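PDB 3PRN: porin from Rhodobacter blasticus, which forms trimeric outer-membrane channels that let small hydrophilic solutes of up to about 0.6 kDa diffuse passively. Local coordinates for residues T87-T95 and D169-A180; I188-A198 and L210-S218. The protein carries 1 engineered substitution. All coordinates share one frame; numbering follows the deposited sequence.

In the fold
Both contacts involve the wall of the 16-stranded antiparallel barrel, and their centres lie about 15 Å apart. Contact 1 sets residues 87-95, part of the long excursion between strands 78-83 and 131-138, against the wall; contact 2 is a piece of that wall, the pairing of strands 193-200 and 206-214. The excursion probably corresponds to the inward-folded loop that narrows the pore in general porins. The contacts meet because strands 175-183 and 193-200 are neighbours: Ala178 O lies 2.9 Å from Gly197 N, a probable hydrogen bond. The excursion bridges them too: Thr95 OG1 is 2.8 Å from Tyr213 OH, probably hydrogen-bonded, and Thr95 CB packs 3.6 Å from Phe195 CZ.

Contact 1: T87-T95 and D169-A180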
loop_
_atom_site.group_PDB
_atom_site.type_symbol
_atom_site.label_atom_id
_atom_site.label_comp_id
_atom_site.label_asym_id
_atom_site.label_seq_id
_atom_site.Cartn_x
_atom_site.Cartn_y
_atom_site.Cartn_z
ATOM N N THR A 87 16.483 -7.567 15.122
ATOM C CA THR A 87 16.974 -8.302 16.302
ATOM C C THR A 87 18.495 -8.478 16.282
ATOM O O THR A 87 19.191 -8.355 15.269
ATOM C CB THR A 87 16.349 -9.695 16.356
ATOM O OG1 THR A 87 16.675 -10.414 15.177
ATOM C CG2 THR A 87 14.825 -9.660 16.474
ATOM N N ALA A 88 19.018 -8.719 17.490
ATOM C CA ALA A 88 20.477 -8.822 17.601
ATOM C C ALA A 88 21.113 -9.912 16.767
ATOM O O ALA A 88 22.081 -9.664 16.017
ATOM C CB ALA A 88 20.833 -8.956 19.084
ATOM N N PHE A 89 20.546 -11.116 16.759
ATOM C CA PHE A 89 21.183 -12.215 16.017
ATOM C C PHE A 89 21.135 -11.958 14.509
ATOM O O PHE A 89 21.993 -12.436 13.754
ATOM C CB PHE A 89 20.442 -13.516 16.367
ATOM C CG PHE A 89 21.209 -14.785 16.080
ATOM C CD1 PHE A 89 22.193 -15.217 16.995
ATOM C CD2 PHE A 89 20.964 -15.536 14.952
ATOM C CE1 PHE A 89 22.907 -16.406 16.745
ATOM C CE2 PHE A 89 21.684 -16.711 14.670
ATOM C CZ PHE A 89 22.653 -17.129 15.588
ATOM N N ASP A 90 20.127 -11.195 14.076
ATOM C CA ASP A 90 19.982 -10.907 12.654
ATOM C C ASP A 90 20.779 -9.673 12.280
ATOM O O ASP A 90 21.042 -9.524 11.088
ATOM C CB ASP A 90 18.490 -10.737 12.310
ATOM C CG ASP A 90 18.186 -10.683 10.797
ATOM O OD1 ASP A 90 18.492 -11.613 10.065
ATOM O OD2 ASP A 90 17.602 -9.679 10.326
ATOM N N SER A 91 21.152 -8.804 13.229
ATOM C CA SER A 91 21.840 -7.587 12.797
ATOM C C SER A 91 23.355 -7.568 12.928
ATOM O O SER A 91 23.964 -6.708 12.306
ATOM C CB SER A 91 21.305 -6.421 13.684
ATOM O OG SER A 91 19.890 -6.333 13.476
ATOM N N VAL A 92 23.981 -8.454 13.692
ATOM C CA VAL A 92 25.412 -8.460 13.850
ATOM C C VAL A 92 26.115 -8.615 12.499
ATOM O O VAL A 92 25.565 -9.193 11.553
ATOM C CB VAL A 92 26.044 -9.692 14.556
ATOM C CG1 VAL A 92 26.459 -9.407 16.001
ATOM C CG2 VAL A 92 25.100 -10.894 14.622
ATOM N N ALA A 93 27.340 -8.129 12.444
ATOM C CA ALA A 93 28.171 -8.256 11.239
ATOM C C ALA A 93 28.664 -9.736 11.110
ATOM O O ALA A 93 28.582 -10.519 12.057
ATOM C CB ALA A 93 29.385 -7.329 11.334
ATOM N N LEU A 94 29.100 -10.043 9.888
ATOM C CA LEU A 94 29.752 -11.253 9.499
ATOM C C LEU A 94 28.855 -12.464 9.313
ATOM O O LEU A 94 29.178 -13.316 8.453
ATOM C CB LEU A 94 30.890 -11.612 10.503
ATOM C CG LEU A 94 31.979 -10.526 10.720
ATOM C CD1 LEU A 94 33.026 -11.049 11.718
ATOM C CD2 LEU A 94 32.618 -10.114 9.396
ATOM N N THR A 95 27.786 -12.565 10.057
ATOM C CA THR A 95 26.976 -13.801 10.095
ATOM C C THR A 95 26.380 -14.145 8.749
ATOM O O THR A 95 26.093 -15.333 8.488
ATOM C CB THR A 95 25.992 -13.693 11.260
ATOM O OG1 THR A 95 25.359 -14.949 11.576
ATOM C CG2 THR A 95 24.829 -12.732 10.888
ATOM N N ASP A 169 29.932 -6.529 17.522
ATOM C CA ASP A 169 30.939 -6.703 16.515
ATOM C C ASP A 169 31.959 -5.545 16.632
ATOM O O ASP A 169 31.765 -4.479 17.241
ATOM C CB ASP A 169 30.461 -6.883 15.099
ATOM C CG ASP A 169 29.510 -5.795 14.623
ATOM O OD1 ASP A 169 29.951 -4.629 14.531
ATOM O OD2 ASP A 169 28.326 -6.095 14.368
ATOM N N TRP A 170 33.104 -5.834 16.024
ATOM C CA TRP A 170 34.251 -4.942 16.145
ATOM C C TRP A 170 35.117 -5.155 14.923
ATOM O O TRP A 170 35.333 -6.266 14.448
ATOM C CB TRP A 170 35.037 -5.266 17.449
ATOM C CG TRP A 170 36.317 -4.448 17.425
ATOM C CD1 TRP A 170 36.458 -3.146 17.834
ATOM C CD2 TRP A 170 37.579 -4.859 16.901
ATOM N NE1 TRP A 170 37.736 -2.730 17.572
ATOM C CE2 TRP A 170 38.445 -3.759 17.002
ATOM C CE3 TRP A 170 38.056 -6.048 16.338
ATOM C CZ2 TRP A 170 39.776 -3.807 16.579
ATOM C CZ3 TRP A 170 39.374 -6.107 15.915
ATOM C CH2 TRP A 170 40.220 -4.988 16.045
ATOM N N SER A 171 35.608 -4.019 14.439
ATOM C CA SER A 171 36.437 -4.127 13.244
ATOM C C SER A 171 37.506 -3.049 13.199
ATOM O O SER A 171 37.365 -1.974 13.820
ATOM C CB SER A 171 35.433 -4.042 12.082
ATOM O OG SER A 171 36.127 -4.171 10.873
ATOM N N ASN A 172 38.603 -3.329 12.500
ATOM C CA ASN A 172 39.560 -2.287 12.130
ATOM C C ASN A 172 39.723 -2.381 10.619
ATOM O O ASN A 172 38.805 -2.797 9.884
ATOM C CB ASN A 172 40.834 -2.359 12.932
ATOM C CG ASN A 172 41.605 -3.637 12.670
ATOM O OD1 ASN A 172 41.465 -4.235 11.600
ATOM N ND2 ASN A 172 42.408 -4.049 13.634
ATOM N N ASP A 173 40.880 -2.051 10.059
ATOM C CA ASP A 173 40.986 -2.168 8.588
ATOM C C ASP A 173 41.154 -3.595 8.074
ATOM O O ASP A 173 40.779 -3.939 6.926
ATOM C CB ASP A 173 42.157 -1.261 8.138
ATOM C CG ASP A 173 41.948 0.218 8.457
ATOM O OD1 ASP A 173 42.201 0.655 9.621
ATOM O OD2 ASP A 173 41.532 1.003 7.549
ATOM N N MET A 174 41.741 -4.492 8.866
ATOM C CA MET A 174 42.067 -5.837 8.504
ATOM C C MET A 174 41.350 -7.002 9.163
ATOM O O MET A 174 41.185 -8.050 8.504
ATOM C CB MET A 174 43.599 -6.010 8.833
ATOM C CG MET A 174 44.476 -5.333 7.779
ATOM S SD MET A 174 45.959 -4.599 8.511
ATOM C CE MET A 174 45.680 -2.844 8.178
ATOM N N ILE A 175 41.018 -6.931 10.437
ATOM C CA ILE A 175 40.353 -7.986 11.172
ATOM C C ILE A 175 38.954 -7.556 11.609
ATOM O O ILE A 175 38.772 -6.402 11.972
ATOM C CB ILE A 175 41.159 -8.330 12.437
ATOM C CG1 ILE A 175 42.504 -8.951 12.001
ATOM C CG2 ILE A 175 40.436 -9.242 13.387
ATOM C CD1 ILE A 175 43.611 -8.568 13.007
ATOM N N SER A 176 38.010 -8.494 11.676
ATOM C CA SER A 176 36.702 -8.251 12.242
ATOM C C SER A 176 36.306 -9.476 13.082
ATOM O O SER A 176 36.585 -10.595 12.704
ATOM C CB SER A 176 35.572 -8.008 11.243
ATOM O OG SER A 176 35.951 -7.236 10.140
ATOM N N LEU A 177 35.691 -9.159 14.203
ATOM C CA LEU A 177 35.196 -10.145 15.125
ATOM C C LEU A 177 33.713 -9.839 15.442
ATOM O O LEU A 177 33.350 -8.692 15.500
ATOM C CB LEU A 177 35.938 -10.093 16.449
ATOM C CG LEU A 177 37.462 -10.323 16.341
ATOM C CD1 LEU A 177 38.060 -9.901 17.686
ATOM C CD2 LEU A 177 37.780 -11.773 16.044
ATOM N N ALA A 178 32.942 -10.895 15.702
ATOM C CA ALA A 178 31.521 -10.692 15.987
ATOM C C ALA A 178 31.039 -11.871 16.824
ATOM O O ALA A 178 31.544 -12.979 16.675
ATOM C CB ALA A 178 30.735 -10.603 14.676
ATOM N N ALA A 179 30.081 -11.622 17.680
ATOM C CA ALA A 179 29.534 -12.705 18.506
ATOM C C ALA A 179 28.085 -12.326 18.826
ATOM O O ALA A 179 27.751 -11.117 18.897
ATOM C CB ALA A 179 30.383 -12.800 19.771
ATOM N N ALA A 180 27.279 -13.326 19.049
ATOM C CA ALA A 180 25.874 -13.108 19.358
ATOM C C ALA A 180 25.364 -14.290 20.171
ATOM O O ALA A 180 25.796 -15.418 19.933
ATOM C CB ALA A 180 25.068 -12.986 18.075
#
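Val92, Ala93 and Leu94 press against Asp169, Ala178 and Ala180 where a segment of the long excursion between two strands of the porin beta-barrel lies along the wall. The wall here is the hairpin of strands 163-171 and 175-183, and the short helix 88-91 and the residues after it lie against this hairpin. Packing is close around Ala180, whose CB meets CD1 of Phe89 at 3.8 Å and CG2 of Val92 at 4.0 Å. The Phe89 ring gets there with CG anti to the backbone N (chi1 -161°), and Phe114 meets it edge-to-face. The other branch of Val92, CG1, lies 3.6 Å from Ala179 O. Leu94 extends the tight part: its CD1 rests 3.8 Å from Ala178 CB and 3.7 Å from Ser176 O, and both methyls reach Ser176 CB.

One direct hydrogen bond joins the segments: Ala93 N donates to Asp169 OD2 at 3.0 Å, the N-H arriving from above the carboxylate plane. The same oxygen is bonded to the Tyr145 hydroxyl, while OD1 accepts from the side-chain ND2 of Asn143, so the carboxylate is fixed at both oxygens. With an alanine at this position, Ala93 N would probably lose its acceptor, and Tyr145 and Asn143 their carboxylate mate.

The loose side is the hairpin turn. Residues 172-174 make no contact with 87-95, and the turn is held from within, Asn172 OD1 accepting from Met174 N and Ile175 N on opposite faces of its amide plane.

Contact 2: I188-A198 and L210-S218; sequences IVDNDIAFVGA and LNWYDNGLS
An antiparallel beta hairpin of the porin barrel pairs Ala194, Val196 and Ala198 with Asp214, Trp212 and Leu210, each a hydrogen-bonded pair. The bond from Trp212 N to Val196 O, 2.9 Å long, runs nearly along the C=O axis.

On the face carrying Phe195 and Tyr213 the two rings lie side by side, nearly parallel (18°) but displaced, with little of one ring over the other and centroids 5.2 Å apart; Phe195 CD1 comes within 3.3 Å of Tyr213 CE1. Asn211 OD1 sits at the edge of the Phe195 ring, 3.4 Å from CE1, with the amide plane steeply turned against the ring. A water donates to this oxygen and to Ala198 O, while Asn211 ND2 bonds Leu94 O. On the other face, Val196 CG2 packs 4.2 Å from Trp212 CE3.

Past the paired strands, Asn191 extends its amide with CG anti to the backbone N (chi1 -178°); OD1 accepts from Leu217 N at 3.0 Å, and ND2 donates to Ala185 O. Nearby, Asp214 OD1 closes an Asx turn on Gly216 N.

Strand 193-200 continues the sheet to strand 175-183, and strand 206-214 to strand 223-232; helix 88-91 brings Phe89 against Ile193, Phe195 and Tyr213.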
loop_
_atom_site.group_PDB
_atom_site.type_symbol
_atom_site.label_atom_id
_atom_site.label_comp_id
_atom_site.label_asym_id
_atom_site.label_seq_id
_atom_site.Cartn_x
_atom_site.Cartn_y
_atom_site.Cartn_z
ATOM N N ILE A 188 10.834 -20.182 21.213
ATOM C CA ILE A 188 10.841 -21.629 21.515
ATOM C C ILE A 188 11.637 -21.853 22.793
ATOM O O ILE A 188 12.839 -21.528 22.842
ATOM C CB ILE A 188 11.482 -22.369 20.335
ATOM C CG1 ILE A 188 10.582 -22.133 19.101
ATOM C CG2 ILE A 188 11.645 -23.865 20.611
ATOM C CD1 ILE A 188 11.364 -22.312 17.804
ATOM N N VAL A 189 10.963 -22.366 23.827
ATOM C CA VAL A 189 11.674 -22.566 25.100
ATOM C C VAL A 189 12.925 -23.415 24.901
ATOM O O VAL A 189 12.844 -24.456 24.262
ATOM C CB VAL A 189 10.740 -23.321 26.102
ATOM C CG1 VAL A 189 11.432 -23.486 27.446
ATOM C CG2 VAL A 189 9.429 -22.564 26.284
ATOM N N ASP A 190 14.017 -23.021 25.504
ATOM C CA ASP A 190 15.296 -23.646 25.524
ATOM C C ASP A 190 16.025 -23.666 24.193
ATOM O O ASP A 190 17.076 -24.327 24.090
ATOM C CB ASP A 190 15.224 -25.084 26.085
ATOM C CG ASP A 190 14.778 -25.059 27.553
ATOM O OD1 ASP A 190 15.175 -24.167 28.339
ATOM O OD2 ASP A 190 13.979 -25.961 27.929
ATOM N N ASN A 191 15.522 -22.926 23.199
ATOM C CA ASN A 191 16.236 -22.877 21.902
ATOM C C ASN A 191 17.294 -21.802 22.047
ATOM O O ASN A 191 17.025 -20.643 21.674
ATOM C CB ASN A 191 15.194 -22.547 20.829
ATOM C CG ASN A 191 15.785 -22.526 19.444
ATOM O OD1 ASN A 191 16.739 -23.252 19.145
ATOM N ND2 ASN A 191 15.226 -21.662 18.567
ATOM N N ASP A 192 18.426 -22.067 22.675
ATOM C CA ASP A 192 19.422 -21.048 22.913
ATOM C C ASP A 192 20.505 -21.139 21.844
ATOM O O ASP A 192 21.084 -22.214 21.601
ATOM C CB ASP A 192 20.003 -21.087 24.324
ATOM C CG ASP A 192 18.937 -21.119 25.395
ATOM O OD1 ASP A 192 17.873 -20.481 25.290
ATOM O OD2 ASP A 192 19.123 -21.880 26.403
ATOM N N ILE A 193 20.729 -20.037 21.117
ATOM C CA ILE A 193 21.624 -20.123 19.969
ATOM C C ILE A 193 22.788 -19.177 20.114
ATOM O O ILE A 193 22.725 -18.221 20.892
ATOM C CB ILE A 193 20.824 -19.896 18.658
ATOM C CG1 ILE A 193 20.204 -18.472 18.624
ATOM C CG2 ILE A 193 19.772 -20.986 18.537
ATOM C CD1 ILE A 193 19.486 -18.210 17.288
ATOM N N ALA A 194 23.884 -19.426 19.406
ATOM C CA ALA A 194 25.041 -18.548 19.589
ATOM C C ALA A 194 25.868 -18.532 18.307
ATOM O O ALA A 194 25.829 -19.481 17.552
ATOM C CB ALA A 194 25.950 -18.974 20.734
ATOM N N PHE A 195 26.609 -17.484 18.130
ATOM C CA PHE A 195 27.437 -17.280 16.978
ATOM C C PHE A 195 28.750 -16.627 17.385
ATOM O O PHE A 195 28.798 -15.705 18.209
ATOM C CB PHE A 195 26.705 -16.321 16.003
ATOM C CG PHE A 195 27.586 -15.570 15.052
ATOM C CD1 PHE A 195 28.351 -16.257 14.104
ATOM C CD2 PHE A 195 27.560 -14.175 14.996
ATOM C CE1 PHE A 195 29.102 -15.579 13.159
ATOM C CE2 PHE A 195 28.343 -13.486 14.082
ATOM C CZ PHE A 195 29.079 -14.169 13.130
ATOM N N VAL A 196 29.826 -17.062 16.737
ATOM C CA VAL A 196 31.096 -16.367 16.927
ATOM C C VAL A 196 31.748 -16.387 15.540
ATOM O O VAL A 196 31.691 -17.443 14.899
ATOM C CB VAL A 196 32.044 -17.108 17.897
ATOM C CG1 VAL A 196 33.352 -16.345 17.921
ATOM C CG2 VAL A 196 31.448 -17.146 19.308
ATOM N N GLY A 197 32.224 -15.252 15.086
ATOM C CA GLY A 197 32.847 -15.253 13.777
ATOM C C GLY A 197 34.042 -14.326 13.731
ATOM O O GLY A 197 34.189 -13.382 14.509
ATOM N N ALA A 198 34.860 -14.513 12.720
ATOM C CA ALA A 198 35.996 -13.622 12.504
ATOM C C ALA A 198 36.319 -13.640 11.029
ATOM O O ALA A 198 35.980 -14.602 10.313
ATOM C CB ALA A 198 37.141 -14.170 13.345
ATOM N N LEU A 210 35.482 -17.224 8.969
ATOM C CA LEU A 210 35.039 -18.410 9.636
ATOM C C LEU A 210 33.959 -18.038 10.631
ATOM O O LEU A 210 34.227 -17.299 11.567
ATOM C CB LEU A 210 36.258 -19.002 10.383
ATOM C CG LEU A 210 36.061 -20.322 11.090
ATOM C CD1 LEU A 210 35.937 -21.446 10.069
ATOM C CD2 LEU A 210 37.318 -20.588 11.949
ATOM N N ASN A 211 32.790 -18.628 10.481
ATOM C CA ASN A 211 31.694 -18.447 11.402
ATOM C C ASN A 211 31.362 -19.803 12.041
ATOM O O ASN A 211 31.339 -20.823 11.319
ATOM C CB ASN A 211 30.430 -17.989 10.635
ATOM C CG ASN A 211 30.588 -16.587 10.077
ATOM O OD1 ASN A 211 31.357 -15.762 10.600
ATOM N ND2 ASN A 211 29.868 -16.270 8.991
ATOM N N TRP A 212 31.108 -19.797 13.316
ATOM C CA TRP A 212 30.741 -20.966 14.078
ATOM C C TRP A 212 29.380 -20.733 14.711
ATOM O O TRP A 212 29.166 -19.628 15.256
ATOM C CB TRP A 212 31.826 -21.168 15.204
ATOM C CG TRP A 212 31.381 -22.257 16.148
ATOM C CD1 TRP A 212 31.478 -23.622 15.956
ATOM C CD2 TRP A 212 30.670 -22.082 17.390
ATOM N NE1 TRP A 212 30.880 -24.290 17.012
ATOM C CE2 TRP A 212 30.373 -23.358 17.897
ATOM C CE3 TRP A 212 30.246 -20.957 18.101
ATOM C CZ2 TRP A 212 29.714 -23.540 19.112
ATOM C CZ3 TRP A 212 29.562 -21.139 19.293
ATOM C CH2 TRP A 212 29.316 -22.422 19.792
ATOM N N TYR A 213 28.473 -21.705 14.702
ATOM C CA TYR A 213 27.207 -21.526 15.389
ATOM C C TYR A 213 26.871 -22.706 16.314
ATOM O O TYR A 213 27.130 -23.882 15.961
ATOM C CB TYR A 213 26.026 -21.554 14.352
ATOM C CG TYR A 213 26.172 -20.401 13.365
ATOM C CD1 TYR A 213 25.685 -19.127 13.710
ATOM C CD2 TYR A 213 26.772 -20.587 12.172
ATOM C CE1 TYR A 213 25.857 -18.069 12.815
ATOM C CE2 TYR A 213 26.934 -19.545 11.273
ATOM C CZ TYR A 213 26.485 -18.273 11.615
ATOM O OH TYR A 213 26.658 -17.284 10.698
ATOM N N ASP A 214 26.114 -22.386 17.321
ATOM C CA ASP A 214 25.375 -23.330 18.128
ATOM C C ASP A 214 23.903 -23.063 17.718
ATOM O O ASP A 214 23.431 -21.949 17.964
ATOM C CB ASP A 214 25.542 -23.062 19.598
ATOM C CG ASP A 214 24.708 -24.006 20.449
ATOM O OD1 ASP A 214 23.596 -24.459 20.086
ATOM O OD2 ASP A 214 25.217 -24.308 21.565
ATOM N N ASN A 215 23.277 -24.006 17.060
ATOM C CA ASN A 215 21.982 -23.928 16.476
ATOM C C ASN A 215 20.864 -24.322 17.405
ATOM O O ASN A 215 19.744 -24.526 16.978
ATOM C CB ASN A 215 21.875 -24.637 15.119
ATOM C CG ASN A 215 22.701 -23.920 14.074
ATOM O OD1 ASN A 215 22.527 -22.702 13.821
ATOM N ND2 ASN A 215 23.569 -24.610 13.333
ATOM N N GLY A 216 21.148 -24.338 18.714
ATOM C CA GLY A 216 20.109 -24.616 19.697
ATOM C C GLY A 216 19.354 -25.918 19.482
ATOM O O GLY A 216 20.008 -26.964 19.402
ATOM N N LEU A 217 18.034 -25.912 19.405
ATOM C CA LEU A 217 17.271 -27.144 19.258
ATOM C C LEU A 217 17.200 -27.604 17.807
ATOM O O LEU A 217 16.572 -28.630 17.531
ATOM C CB LEU A 217 15.857 -27.015 19.852
ATOM C CG LEU A 217 15.739 -26.760 21.355
ATOM C CD1 LEU A 217 14.285 -26.605 21.835
ATOM C CD2 LEU A 217 16.392 -27.856 22.191
ATOM N N SER A 218 17.779 -26.887 16.837
ATOM C CA SER A 218 17.706 -27.355 15.468
ATOM C C SER A 218 18.302 -28.757 15.280
ATOM O O SER A 218 19.329 -29.086 15.918
ATOM C CB SER A 218 18.514 -26.371 14.606
ATOM O OG SER A 218 18.820 -26.923 13.344
HETATM O O HOH W 1 17.243 -23.153 16.309
HETATM O O HOH W 2 33.300 -14.168 9.457
#